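Local coordinates for protein N-acetylcysteine deacetylase (Bacillus subtilis, PDB 1YSJ) that probably hydrolyses N-acetylcysteine to cysteine and acetate with two divalent metal ions, a step in the breakdown of S-(2-succino)cysteine, at residues A251-T256 and G275-F280. The protein carries 1 engineered substitution. Residues are numbered along the deposited sequence; the frame is centred on the assembly and turned at random.
Sequences AVVSIT and GTVRTF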
# COMPACT_ATOMS: atom_id res chain seq x y z
N ALA A 251 8.66 18.06 -16.83
CA ALA A 251 8.59 17.73 -15.41
C ALA A 251 8.90 16.25 -15.16
O ALA A 251 8.76 15.42 -16.06
CB ALA A 251 7.23 18.08 -14.85
N VAL A 252 9.31 15.94 -13.93
CA VAL A 252 9.56 14.56 -13.53
C VAL A 252 8.58 14.18 -12.42
O VAL A 252 8.63 14.72 -11.31
CB VAL A 252 11.02 14.34 -13.06
CG1 VAL A 252 11.28 12.85 -12.83
CG2 VAL A 252 12.01 14.89 -14.08
N VAL A 253 7.68 13.25 -12.74
CA VAL A 253 6.72 12.73 -11.78
C VAL A 253 7.29 11.46 -11.15
O VAL A 253 7.62 10.50 -11.83
CB VAL A 253 5.34 12.47 -12.42
CG1 VAL A 253 4.38 11.87 -11.40
CG2 VAL A 253 4.76 13.76 -12.97
N SER A 254 7.41 11.49 -9.82
CA SER A 254 7.97 10.39 -9.07
C SER A 254 6.97 9.92 -8.02
O SER A 254 6.78 10.58 -7.00
CB SER A 254 9.30 10.81 -8.44
OG SER A 254 9.87 9.75 -7.69
N ILE A 255 6.31 8.80 -8.30
CA ILE A 255 5.38 8.17 -7.36
C ILE A 255 6.18 7.36 -6.36
O ILE A 255 6.96 6.48 -6.73
CB ILE A 255 4.35 7.27 -8.10
CG1 ILE A 255 3.52 8.10 -9.08
CG2 ILE A 255 3.43 6.55 -7.09
CD1 ILE A 255 2.87 7.30 -10.18
N THR A 256 5.99 7.66 -5.07
CA THR A 256 6.82 7.11 -4.00
C THR A 256 6.05 6.17 -3.06
O THR A 256 6.66 5.36 -2.36
CB THR A 256 7.48 8.24 -3.17
OG1 THR A 256 6.48 9.15 -2.70
CG2 THR A 256 8.50 9.01 -4.01
N GLY A 275 3.33 11.09 -4.15
CA GLY A 275 4.67 11.32 -4.67
C GLY A 275 4.98 12.79 -4.88
O GLY A 275 4.28 13.66 -4.36
N THR A 276 6.02 13.05 -5.66
CA THR A 276 6.49 14.40 -5.88
C THR A 276 6.57 14.74 -7.36
O THR A 276 6.81 13.88 -8.20
CB THR A 276 7.88 14.66 -5.26
OG1 THR A 276 8.77 13.59 -5.61
CG2 THR A 276 7.78 14.74 -3.75
N VAL A 277 6.37 16.02 -7.65
CA VAL A 277 6.61 16.58 -8.97
C VAL A 277 7.79 17.55 -8.88
O VAL A 277 7.89 18.34 -7.93
CB VAL A 277 5.36 17.30 -9.51
CG1 VAL A 277 5.58 17.73 -10.95
CG2 VAL A 277 4.14 16.39 -9.42
N ARG A 278 8.69 17.47 -9.86
CA ARG A 278 9.84 18.35 -9.94
C ARG A 278 9.90 19.03 -11.31
O ARG A 278 9.92 18.36 -12.34
CB ARG A 278 11.12 17.59 -9.63
CG ARG A 278 11.17 17.06 -8.20
CD ARG A 278 12.41 16.25 -7.91
NE ARG A 278 12.34 15.68 -6.56
CZ ARG A 278 13.37 15.15 -5.91
NH1 ARG A 278 13.19 14.66 -4.69
NH2 ARG A 278 14.58 15.10 -6.47
N THR A 279 9.89 20.36 -11.29
CA THR A 279 9.96 21.17 -12.51
C THR A 279 11.10 22.19 -12.40
O THR A 279 11.61 22.44 -11.31
CB THR A 279 8.65 21.94 -12.78
OG1 THR A 279 8.58 23.06 -11.89
CG2 THR A 279 7.42 21.05 -12.59
N PHE A 280 11.47 22.77 -13.54
CA PHE A 280 12.47 23.84 -13.56
C PHE A 280 11.91 25.18 -14.00
O PHE A 280 12.46 26.23 -13.66
CB PHE A 280 13.70 23.43 -14.39
CG PHE A 280 14.58 22.43 -13.70
CD1 PHE A 280 15.52 22.84 -12.75
CD2 PHE A 280 14.45 21.07 -13.97
CE1 PHE A 280 16.33 21.92 -12.10
CE2 PHE A 280 15.26 20.13 -13.32
CZ PHE A 280 16.20 20.56 -12.38
O HOH W 1 9.88 14.05 -8.94
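Val252 and Ser254 pair with Arg278 and Thr276 through four backbone hydrogen bonds, which join 252-256 to 275-278 as neighbouring antiparallel strands. In the first pair Val252 N donates to Arg278 O at 3.0 Å, and Arg278 N donates to Val252 O at 3.1 Å. In the second, Ser254 N donates to Thr276 O at 2.9 Å, while Thr276 N donates to Ser254 O. Two of these carbonyls accept again, because a water donates to Val252 O at 2.8 Å and to Thr276 O, bridging the strands on the face that carries Val252, Ser254, Thr276 and Arg278. The C-alpha of Gly275 also approaches Ser254 O (CA to O 3.2 Å) in a CH-O contact. The strands come close here, Ile255 and Gly275 facing each other as a non-hydrogen-bonded pair with their CA atoms 4.2 Å apart. Thr256 OG1 touches Gly275 CA at 3.4 Å; with chi1 at 54° the hydroxyl is set between backbone N and carbonyl carbon, and it makes weak hydrogen bonds to Glu274 O and to the carbonyls of Ser263 and Trp264 of the second subunit. Thr279 OG1 is satisfied by Ser202 OG. Val253 and Val277 point to the other face, where both touch Met292 of helix 282-302. Beside them Ala251 CB meets Thr279 CG2 at 3.7 Å, a methyl contact, and Ala251 also packs on Val288 of that helix. Backbone bonds from Gly275, Val277 and Thr279 to Phe206, Asp204 and Ser202 continue the sheet through strand 197-211. The arrangement is a beta hairpin, whose strand 252-260 is outermost within this chain, in the four-stranded antiparallel sheet, backed by helices, of the dimerisation domain of M20 peptidases.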